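Local atomic coordinates of mRNA interferase RelE (Escherichia coli, PDB entry 4FXI), a protein that is the toxin of a type II toxin-antitoxin system and inhibits translation during amino acid starvation by codon-specific cleavage of mRNA in the ribosomal A site. Residues A[2-8]-A[70-76]; A[36-40]-A[64-68]; A[58-64]-A[75-81]. The protein carries 1 engineered substitution. All blocks are in the same frame, centred on the assembly; numbering follows the deposited sequence.

Each contact uses strand 60-67, strand 72-78 or both, the two central strands of the sheet. Contact 1 adds one edge strand, 4-7, to strand 72-78 in parallel, and many of its side chains lie at the surface. Contact 2 fixes the loop after helix 20-35 to strand 60-67. It has no backbone pairing and relies on a tyrosine hydroxyl and a salt bridge. Its Pro37, Tyr64 and Val66 are buried, while Asp68 is exposed. Contact 3 pairs the two central strands antiparallel, nearest the centre of the chain, and ends at the inferred active site, where a sulfate is bound. Contacts 1 and 2 touch where Tyr3 meets Asp68 and Pro37; contacts 1 and 3 share Val75 and Ile76.

Contact 1. Residues A[2-8]-A[70-76]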
loop_
_atom_site.group_PDB
_atom_site.type_symbol
_atom_site.label_atom_id
_atom_site.label_comp_id
_atom_site.label_asym_id
_atom_site.label_seq_id
_atom_site.Cartn_x
_atom_site.Cartn_y
_atom_site.Cartn_z
ATOM N N ALA A 2 17.155 -3.210 -3.609
ATOM C CA ALA A 2 15.724 -3.484 -3.509
ATOM C C ALA A 2 15.315 -3.805 -2.073
ATOM O O ALA A 2 16.152 -4.173 -1.243
ATOM C CB ALA A 2 15.338 -4.625 -4.433
ATOM N N TYR A 3 14.021 -3.666 -1.797
ATOM C CA TYR A 3 13.468 -3.919 -0.469
ATOM C C TYR A 3 12.726 -5.254 -0.436
ATOM O O TYR A 3 12.253 -5.732 -1.467
ATOM C CB TYR A 3 12.498 -2.790 -0.080
ATOM C CG TYR A 3 13.186 -1.540 0.406
ATOM C CD1 TYR A 3 14.076 -0.849 -0.410
ATOM C CD2 TYR A 3 12.932 -1.036 1.675
ATOM C CE1 TYR A 3 14.699 0.313 0.038
ATOM C CE2 TYR A 3 13.563 0.107 2.132
ATOM C CZ TYR A 3 14.442 0.779 1.311
ATOM O OH TYR A 3 15.061 1.926 1.767
ATOM N N PHE A 4 12.641 -5.848 0.751
ATOM C CA PHE A 4 11.803 -7.024 0.970
ATOM C C PHE A 4 10.362 -6.584 1.182
ATOM O O PHE A 4 10.089 -5.391 1.338
ATOM C CB PHE A 4 12.282 -7.800 2.208
ATOM C CG PHE A 4 13.656 -8.388 2.069
ATOM C CD1 PHE A 4 13.838 -9.617 1.452
ATOM C CD2 PHE A 4 14.767 -7.719 2.564
ATOM C CE1 PHE A 4 15.108 -10.162 1.324
ATOM C CE2 PHE A 4 16.037 -8.262 2.443
ATOM C CZ PHE A 4 16.206 -9.486 1.825
ATOM N N LEU A 5 9.443 -7.547 1.214
ATOM C CA LEU A 5 8.017 -7.236 1.337
ATOM C C LEU A 5 7.395 -7.915 2.553
ATOM O O LEU A 5 7.733 -9.053 2.872
ATOM C CB LEU A 5 7.270 -7.679 0.066
ATOM C CG LEU A 5 5.736 -7.610 0.071
ATOM C CD1 LEU A 5 5.243 -6.154 0.114
ATOM C CD2 LEU A 5 5.161 -8.319 -1.145
ATOM N N ASP A 6 6.484 -7.212 3.224
ATOM C CA ASP A 6 5.738 -7.795 4.331
ATOM C C ASP A 6 4.347 -7.168 4.309
ATOM O O ASP A 6 4.185 -6.046 3.830
ATOM C CB ASP A 6 6.442 -7.501 5.663
ATOM C CG ASP A 6 5.846 -8.281 6.828
ATOM O OD1 ASP A 6 5.337 -9.400 6.601
ATOM O OD2 ASP A 6 5.893 -7.777 7.967
ATOM N N PHE A 7 3.353 -7.896 4.810
ATOM C CA PHE A 7 1.977 -7.405 4.884
ATOM C C PHE A 7 1.515 -7.410 6.327
ATOM O O PHE A 7 1.822 -8.346 7.079
ATOM C CB PHE A 7 1.024 -8.363 4.156
ATOM C CG PHE A 7 0.961 -8.175 2.674
ATOM C CD1 PHE A 7 1.916 -8.743 1.848
ATOM C CD2 PHE A 7 -0.075 -7.472 2.101
ATOM C CE1 PHE A 7 1.845 -8.574 0.468
ATOM C CE2 PHE A 7 -0.154 -7.304 0.722
ATOM C CZ PHE A 7 0.806 -7.866 -0.095
ATOM N N ASP A 8 0.748 -6.390 6.704
ATOM C CA ASP A 8 -0.075 -6.481 7.900
ATOM C C ASP A 8 -1.055 -7.615 7.667
ATOM O O ASP A 8 -1.566 -7.766 6.555
ATOM C CB ASP A 8 -0.856 -5.180 8.099
ATOM C CG ASP A 8 -1.661 -5.174 9.384
ATOM O OD1 ASP A 8 -2.748 -5.782 9.417
ATOM O OD2 ASP A 8 -1.208 -4.545 10.361
ATOM N N LYS A 70 14.690 -2.501 8.550
ATOM C CA LYS A 70 14.431 -3.899 8.205
ATOM C C LYS A 70 14.494 -4.114 6.700
ATOM O O LYS A 70 14.243 -5.223 6.200
ATOM C CB LYS A 70 13.072 -4.354 8.752
ATOM C CG LYS A 70 12.961 -4.281 10.272
ATOM C CD LYS A 70 11.590 -4.760 10.739
ATOM C CE LYS A 70 11.266 -6.138 10.166
ATOM N NZ LYS A 70 9.877 -6.574 10.477
ATOM N N VAL A 71 14.854 -3.051 5.988
ATOM C CA VAL A 71 14.873 -3.033 4.530
ATOM C C VAL A 71 13.571 -3.605 3.967
ATOM O O VAL A 71 13.582 -4.440 3.061
ATOM C CB VAL A 71 16.070 -3.824 3.948
ATOM C CG1 VAL A 71 16.362 -3.355 2.530
ATOM C CG2 VAL A 71 17.300 -3.657 4.818
ATOM N N VAL A 72 12.447 -3.160 4.518
ATOM C CA VAL A 72 11.171 -3.743 4.143
ATOM C C VAL A 72 10.105 -2.719 3.734
ATOM O O VAL A 72 10.049 -1.595 4.263
ATOM C CB VAL A 72 10.627 -4.654 5.270
ATOM C CG1 VAL A 72 10.146 -3.826 6.435
ATOM C CG2 VAL A 72 9.499 -5.529 4.751
ATOM N N VAL A 73 9.287 -3.121 2.762
ATOM C CA VAL A 73 8.074 -2.401 2.388
ATOM C C VAL A 73 6.939 -3.111 3.099
ATOM O O VAL A 73 6.675 -4.284 2.847
ATOM C CB VAL A 73 7.830 -2.442 0.854
ATOM C CG1 VAL A 73 6.405 -1.997 0.494
ATOM C CG2 VAL A 73 8.864 -1.590 0.130
ATOM N N PHE A 74 6.281 -2.399 4.007
ATOM C CA PHE A 74 5.250 -2.982 4.858
ATOM C C PHE A 74 3.883 -2.536 4.374
ATOM O O PHE A 74 3.510 -1.373 4.519
ATOM C CB PHE A 74 5.489 -2.541 6.309
ATOM C CG PHE A 74 4.519 -3.122 7.296
ATOM C CD1 PHE A 74 4.368 -4.493 7.429
ATOM C CD2 PHE A 74 3.773 -2.290 8.116
ATOM C CE1 PHE A 74 3.476 -5.022 8.350
ATOM C CE2 PHE A 74 2.875 -2.821 9.034
ATOM C CZ PHE A 74 2.731 -4.187 9.148
ATOM N N VAL A 75 3.135 -3.447 3.767
ATOM C CA VAL A 75 1.811 -3.095 3.265
ATOM C C VAL A 75 0.831 -3.045 4.432
ATOM O O VAL A 75 0.616 -4.049 5.089
ATOM C CB VAL A 75 1.316 -4.121 2.241
ATOM C CG1 VAL A 75 -0.107 -3.759 1.767
ATOM C CG2 VAL A 75 2.283 -4.175 1.053
ATOM N N ILE A 76 0.244 -1.879 4.695
ATOM C CA ILE A 76 -0.646 -1.745 5.859
ATOM C C ILE A 76 -2.139 -1.714 5.539
ATOM O O ILE A 76 -2.970 -2.026 6.396
ATOM C CB ILE A 76 -0.328 -0.485 6.646
ATOM C CG1 ILE A 76 -0.459 0.719 5.742
ATOM C CG2 ILE A 76 1.077 -0.533 7.174
ATOM C CD1 ILE A 76 0.109 1.935 6.352
HETATM O O HOH W 1 7.875 -6.055 8.576
#
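Strand 4-7 and strand 72-78 pair in parallel at one border of the mixed sheet. Phe4, Leu5, Asp6 and Phe7 stand beside Val72, Val73, Phe74 and Val75 in turn. Five backbone hydrogen bonds join the two segments. Phe4 N donates to Val71 O, Val73 N to Phe4 O, Asp6 N to Val73 O, Val75 N to Asp6 O, and Asp8 N to Val75 O at 2.8 Å. Leu5, Phe7, Val73 and Val75 share one face. There Val75 CB sits over the face of the Phe7 ring, 4.0 Å from its centroid, in a CH-pi contact. The Phe7 CG lies anti to its carbonyl carbon (chi1 -82°), which turns the ring alongside Val75. Leu5 CD1 reaches along the strand to Val75 CG2 at 3.7 Å. At the start of the pairing Val71 CG1 lies over one face of the Tyr3 ring, 4.3 Å from the centroid, and Tyr3 CB packs on Val73 CG2. On the face of the sheet with Phe4 and Val72, Asp6 runs beside Phe74, its carboxylate plane turned 41° from the ring. A water donates to Asp6 OD2 at 2.7 Å and accepts from Lys70 NZ at 2.8 Å, so it bridges the two opposite charges. Phe74 CE1 reaches Asp8 N at 3.5 Å. Asp8 is the N-cap of helix 9-17 and also forms a salt bridge with Arg10. Val71 and Val72 both face Ile67, a G1 beta bulge. Leu5 and Val73 pack on Leu34 of helix 20-35, Phe7 meets Trp15 of helix 9-17, and strand 60-67 flanks strand 72-78.

Contact 2. Residues A[36-40]-A[64-68]; sequences SPRIE and YQVID
The loop 36-40 passes over residues 64-67 of strand 60-67 without backbone pairing, and the nearest CA atoms, those of Pro37 and Val66, are 7.1 Å apart. Tyr64 OH donates to Pro37 O at 2.7 Å. The hydroxyl lies in the carbonyl plane, on a lone pair, and the carbonyl oxygen sits at the edge of the tyrosine ring. Tyr64 CG stands between the backbone N and the carbonyl carbon (chi1 63°), which sends the ring toward the loop. Pro37 CB rests on Val66 CG2 at 3.9 Å, the two side chains crossing at about a right angle. The other branch of Val66, CG1, lies under one face of the Arg38 guanidinium, 3.6 Å from NH2. Arg38 is extended from CG to NE and meets Asp68 from the opposite direction. In a salt bridge, its NH2 donates to Asp68 OD2 at 3.1 Å from above the carboxylate plane, with guanidinium and carboxylate planes 76° apart; the bond to OD1 is weak. A water accepts from Arg38 NE at 2.9 Å and donates to Asp68 OD2 at 2.7 Å. Arg38 NH1 binds Asp49 and Tyr51, and Asp68 OD1 binds Tyr3 OH. The two carboxylates, of Asp68 and Asp49, probably stabilise the positive charge of Arg38. The tyrosine hydrogen bond satisfies the carbonyl of the buried Pro37 and ties the loop after helix 20-35 to the sheet.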
loop_
_atom_site.group_PDB
_atom_site.type_symbol
_atom_site.label_atom_id
_atom_site.label_comp_id
_atom_site.label_asym_id
_atom_site.label_seq_id
_atom_site.Cartn_x
_atom_site.Cartn_y
_atom_site.Cartn_z
ATOM N N SER A 36 12.459 0.293 -5.596
ATOM C CA SER A 36 12.811 1.609 -5.058
ATOM C C SER A 36 11.535 2.274 -4.526
ATOM O O SER A 36 10.827 2.968 -5.262
ATOM C CB SER A 36 13.439 2.478 -6.153
ATOM O OG SER A 36 13.812 3.752 -5.653
ATOM N N PRO A 37 11.235 2.056 -3.239
ATOM C CA PRO A 37 9.884 2.323 -2.728
ATOM C C PRO A 37 9.592 3.764 -2.328
ATOM O O PRO A 37 8.433 4.107 -2.180
ATOM C CB PRO A 37 9.797 1.392 -1.508
ATOM C CG PRO A 37 11.212 1.328 -1.016
ATOM C CD PRO A 37 12.036 1.262 -2.286
ATOM N N ARG A 38 10.613 4.591 -2.159
ATOM C CA ARG A 38 10.367 5.985 -1.835
ATOM C C ARG A 38 10.174 6.733 -3.135
ATOM O O ARG A 38 11.129 7.024 -3.853
ATOM C CB ARG A 38 11.515 6.560 -1.012
ATOM C CG ARG A 38 11.670 5.866 0.342
ATOM C CD ARG A 38 12.692 6.599 1.201
ATOM N NE ARG A 38 12.902 5.965 2.498
ATOM C CZ ARG A 38 12.091 6.115 3.541
ATOM N NH1 ARG A 38 11.000 6.866 3.438
ATOM N NH2 ARG A 38 12.368 5.507 4.685
ATOM N N ILE A 39 8.913 6.966 -3.464
ATOM C CA ILE A 39 8.547 7.657 -4.682
ATOM C C ILE A 39 7.871 8.908 -4.150
ATOM O O ILE A 39 6.744 8.845 -3.667
ATOM C CB ILE A 39 7.549 6.815 -5.492
ATOM C CG1 ILE A 39 8.202 5.499 -5.926
ATOM C CG2 ILE A 39 7.049 7.574 -6.711
ATOM C CD1 ILE A 39 7.231 4.520 -6.531
ATOM N N GLU A 40 8.583 10.029 -4.217
ATOM C CA GLU A 40 8.162 11.247 -3.518
ATOM C C GLU A 40 6.780 11.728 -3.934
ATOM O O GLU A 40 6.008 12.229 -3.096
ATOM C CB GLU A 40 9.226 12.337 -3.687
ATOM C CG GLU A 40 8.893 13.648 -2.988
ATOM C CD GLU A 40 8.976 13.576 -1.471
ATOM O OE1 GLU A 40 9.458 12.560 -0.923
ATOM O OE2 GLU A 40 8.553 14.558 -0.821
ATOM N N TYR A 64 1.495 1.728 1.974
ATOM C CA TYR A 64 2.611 1.005 2.557
ATOM C C TYR A 64 3.533 1.910 3.344
ATOM O O TYR A 64 3.618 3.104 3.074
ATOM C CB TYR A 64 3.404 0.236 1.484
ATOM C CG TYR A 64 4.071 1.097 0.415
ATOM C CD1 TYR A 64 5.360 1.605 0.589
ATOM C CD2 TYR A 64 3.420 1.368 -0.782
ATOM C CE1 TYR A 64 5.968 2.387 -0.400
ATOM C CE2 TYR A 64 4.022 2.132 -1.776
ATOM C CZ TYR A 64 5.285 2.647 -1.575
ATOM O OH TYR A 64 5.862 3.399 -2.579
ATOM N N GLN A 65 4.227 1.314 4.308
ATOM C CA GLN A 65 5.209 2.012 5.125
ATOM C C GLN A 65 6.599 1.524 4.737
ATOM O O GLN A 65 6.821 0.322 4.627
ATOM C CB GLN A 65 4.942 1.684 6.595
ATOM C CG GLN A 65 5.866 2.352 7.582
ATOM C CD GLN A 65 5.591 1.906 9.015
ATOM O OE1 GLN A 65 5.399 0.723 9.286
ATOM N NE2 GLN A 65 5.561 2.851 9.927
ATOM N N VAL A 66 7.543 2.437 4.526
ATOM C CA VAL A 66 8.918 1.997 4.275
ATOM C C VAL A 66 9.707 1.915 5.578
ATOM O O VAL A 66 9.775 2.883 6.329
ATOM C CB VAL A 66 9.625 2.927 3.303
ATOM C CG1 VAL A 66 11.077 2.497 3.132
ATOM C CG2 VAL A 66 8.893 2.909 1.961
ATOM N N ILE A 67 10.303 0.759 5.851
ATOM C CA ILE A 67 11.007 0.553 7.113
ATOM C C ILE A 67 12.469 0.232 6.842
ATOM O O ILE A 67 12.840 -0.936 6.655
ATOM C CB ILE A 67 10.360 -0.574 7.950
ATOM C CG1 ILE A 67 8.848 -0.329 8.095
ATOM C CG2 ILE A 67 11.036 -0.686 9.321
ATOM C CD1 ILE A 67 8.103 -1.428 8.816
ATOM N N ASP A 68 13.295 1.272 6.808
ATOM C CA ASP A 68 14.697 1.122 6.404
ATOM C C ASP A 68 15.482 0.162 7.292
ATOM O O ASP A 68 16.350 -0.556 6.807
ATOM C CB ASP A 68 15.404 2.482 6.405
ATOM C CG ASP A 68 14.979 3.366 5.251
ATOM O OD1 ASP A 68 14.439 2.836 4.260
ATOM O OD2 ASP A 68 15.207 4.593 5.331
HETATM O O HOH W 2 15.744 5.693 2.891
#

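Contact 3. Residues A[58-64]-A[75-81]. Engineered in segment 75-81: Ala81 (natural residue Arg). With SO4 (sulfate ion), chain D.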
loop_
_atom_site.group_PDB
_atom_site.type_symbol
_atom_site.label_atom_id
_atom_site.label_comp_id
_atom_site.label_asym_id
_atom_site.label_seq_id
_atom_site.Cartn_x
_atom_site.Cartn_y
_atom_site.Cartn_z
ATOM N N SER A 58 -10.373 2.568 -10.306
ATOM C CA SER A 58 -10.987 1.453 -9.576
ATOM C C SER A 58 -12.022 1.807 -8.478
ATOM O O SER A 58 -13.117 1.240 -8.493
ATOM C CB SER A 58 -9.953 0.415 -9.111
ATOM O OG SER A 58 -8.753 1.032 -8.689
ATOM N N GLY A 59 -11.723 2.702 -7.530
ATOM C CA GLY A 59 -10.436 3.336 -7.327
ATOM C C GLY A 59 -9.813 2.771 -6.062
ATOM O O GLY A 59 -9.805 3.392 -4.995
ATOM N N TYR A 60 -9.302 1.556 -6.188
ATOM C CA TYR A 60 -8.601 0.889 -5.107
ATOM C C TYR A 60 -7.231 1.513 -4.875
ATOM O O TYR A 60 -6.649 2.103 -5.782
ATOM C CB TYR A 60 -8.469 -0.601 -5.422
ATOM C CG TYR A 60 -9.690 -1.386 -5.019
ATOM C CD1 TYR A 60 -10.800 -1.460 -5.850
ATOM C CD2 TYR A 60 -9.745 -2.033 -3.795
ATOM C CE1 TYR A 60 -11.923 -2.170 -5.478
ATOM C CE2 TYR A 60 -10.861 -2.744 -3.413
ATOM C CZ TYR A 60 -11.949 -2.810 -4.258
ATOM O OH TYR A 60 -13.064 -3.519 -3.877
ATOM N N ARG A 61 -6.733 1.386 -3.646
ATOM C CA ARG A 61 -5.462 1.980 -3.252
ATOM C C ARG A 61 -4.705 1.016 -2.368
ATOM O O ARG A 61 -5.305 0.237 -1.630
ATOM C CB ARG A 61 -5.704 3.258 -2.448
ATOM C CG ARG A 61 -6.518 4.317 -3.158
ATOM C CD ARG A 61 -5.747 4.918 -4.318
ATOM N NE ARG A 61 -6.500 5.994 -4.956
ATOM C CZ ARG A 61 -7.291 5.831 -6.012
ATOM N NH1 ARG A 61 -7.434 4.630 -6.564
ATOM N NH2 ARG A 61 -7.934 6.871 -6.520
ATOM N N LEU A 62 -3.382 1.074 -2.428
ATOM C CA LEU A 62 -2.560 0.330 -1.488
ATOM C C LEU A 62 -1.717 1.335 -0.713
ATOM O O LEU A 62 -1.108 2.231 -1.300
ATOM C CB LEU A 62 -1.685 -0.721 -2.213
ATOM C CG LEU A 62 -0.818 -1.622 -1.324
ATOM C CD1 LEU A 62 -0.673 -3.020 -1.935
ATOM C CD2 LEU A 62 0.578 -1.037 -1.047
ATOM N N VAL A 63 -1.690 1.192 0.608
ATOM C CA VAL A 63 -0.856 2.045 1.425
ATOM C C VAL A 63 0.267 1.230 2.058
ATOM O O VAL A 63 0.035 0.162 2.610
ATOM C CB VAL A 63 -1.678 2.747 2.531
ATOM C CG1 VAL A 63 -0.776 3.624 3.378
ATOM C CG2 VAL A 63 -2.806 3.581 1.902
ATOM N N TYR A 64 1.495 1.728 1.974
ATOM C CA TYR A 64 2.611 1.005 2.557
ATOM C C TYR A 64 3.533 1.910 3.344
ATOM O O TYR A 64 3.618 3.104 3.074
ATOM C CB TYR A 64 3.404 0.236 1.484
ATOM C CG TYR A 64 4.071 1.097 0.415
ATOM C CD1 TYR A 64 5.360 1.605 0.589
ATOM C CD2 TYR A 64 3.420 1.368 -0.782
ATOM C CE1 TYR A 64 5.968 2.387 -0.400
ATOM C CE2 TYR A 64 4.022 2.132 -1.776
ATOM C CZ TYR A 64 5.285 2.647 -1.575
ATOM O OH TYR A 64 5.862 3.399 -2.579
ATOM N N VAL A 75 3.135 -3.447 3.767
ATOM C CA VAL A 75 1.811 -3.095 3.265
ATOM C C VAL A 75 0.831 -3.045 4.432
ATOM O O VAL A 75 0.616 -4.049 5.089
ATOM C CB VAL A 75 1.316 -4.121 2.241
ATOM C CG1 VAL A 75 -0.107 -3.759 1.767
ATOM C CG2 VAL A 75 2.283 -4.175 1.053
ATOM N N ILE A 76 0.244 -1.879 4.695
ATOM C CA ILE A 76 -0.646 -1.745 5.859
ATOM C C ILE A 76 -2.139 -1.714 5.539
ATOM O O ILE A 76 -2.970 -2.026 6.396
ATOM C CB ILE A 76 -0.328 -0.485 6.646
ATOM C CG1 ILE A 76 -0.459 0.719 5.742
ATOM C CG2 ILE A 76 1.077 -0.533 7.174
ATOM C CD1 ILE A 76 0.109 1.935 6.352
ATOM N N SER A 77 -2.488 -1.333 4.317
ATOM C CA SER A 77 -3.885 -1.146 3.975
ATOM C C SER A 77 -4.117 -1.261 2.471
ATOM O O SER A 77 -3.401 -0.647 1.671
ATOM C CB SER A 77 -4.363 0.226 4.469
ATOM O OG SER A 77 -5.757 0.381 4.262
ATOM N N VAL A 78 -5.102 -2.066 2.081
ATOM C CA VAL A 78 -5.556 -2.066 0.692
ATOM C C VAL A 78 -7.084 -2.047 0.628
ATOM O O VAL A 78 -7.759 -2.896 1.220
ATOM C CB VAL A 78 -4.897 -3.183 -0.186
ATOM C CG1 VAL A 78 -3.961 -4.039 0.626
ATOM C CG2 VAL A 78 -5.938 -4.018 -0.920
ATOM N N GLY A 79 -7.615 -1.036 -0.053
ATOM C CA GLY A 79 -9.048 -0.802 -0.094
ATOM C C GLY A 79 -9.421 0.449 -0.870
ATOM O O GLY A 79 -8.638 0.935 -1.679
ATOM N N LYS A 80 -10.613 0.982 -0.597
ATOM C CA LYS A 80 -11.207 2.071 -1.384
ATOM C C LYS A 80 -10.820 3.487 -0.943
ATOM O O LYS A 80 -10.802 3.800 0.251
ATOM C CB LYS A 80 -12.737 1.966 -1.351
ATOM C CG LYS A 80 -13.288 0.631 -1.821
ATOM C CD LYS A 80 -12.990 0.392 -3.289
ATOM C CE LYS A 80 -13.656 1.439 -4.167
ATOM N NZ LYS A 80 -13.522 1.112 -5.615
ATOM N N ALA A 81 -10.551 4.347 -1.921
ATOM C CA ALA A 81 -10.278 5.756 -1.655
ATOM C C ALA A 81 -11.547 6.514 -1.262
ATOM O O ALA A 81 -11.477 7.538 -0.581
ATOM C CB ALA A 81 -9.627 6.409 -2.864
HETATM S S SO4 D . -6.736 9.535 -3.770
HETATM O O1 SO4 D . -5.730 10.423 -4.346
HETATM O O2 SO4 D . -7.198 10.088 -2.499
HETATM O O3 SO4 D . -7.861 9.398 -4.691
HETATM O O4 SO4 D . -6.150 8.218 -3.534
#
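Val63 O receives Ile76 N at 2.9 Å and, weakly, Ser77 N. Ile76 and Ser77 thus both face Val63, a classic beta bulge that shifts the register by one. The backbones run antiparallel. Val63 N donates to Ser77 O at 2.7 Å. Arg61 and Gly79 form a hydrogen-bonded pair through both their N and O atoms. Ile76 CD1 packs against Val63 CG1 at 3.5 Å. On the opposite face from Val63, Leu62 CD1 meets Val75 CG1, the side chains crossing at about a right angle. Near the end of the pairing Lys80 CD lies over the face of the Tyr60 ring, 3.6 Å from the centroid, in a CH-pi contact. The lysine bends at chi2 and chi3, which folds its chain back over the ring.

Arg61 NE donates to O4 of a bound sulfate at 2.7 Å, and the same guanidinium reaches sulfate O3 through NH2 at 3.1 Å. The anion therefore lies at the guanidinium edge and is held by two nitrogens. Arg61 NH1 turns back to its own strand and donates to Tyr60 O at 2.8 Å, from above the carbonyl plane, which fixes the rotation of the group. The chain gets there through a bend at chi2 (-69°). Ala81, an engineered residue (Arg in the natural sequence), places CB over one face of the guanidinium. Lys54 and Tyr87 also bind the sulfate, which probably comes from the crystallisation liquor.

This is the beta hairpin of strands 60-67 and 72-78. Its end carries Arg61, inferred to stabilise the transition state, and position 81, whose natural arginine is inferred to be the proton donor. The sulfate is consistent with a phosphate-binding place in the active site of this RelE-family nuclease.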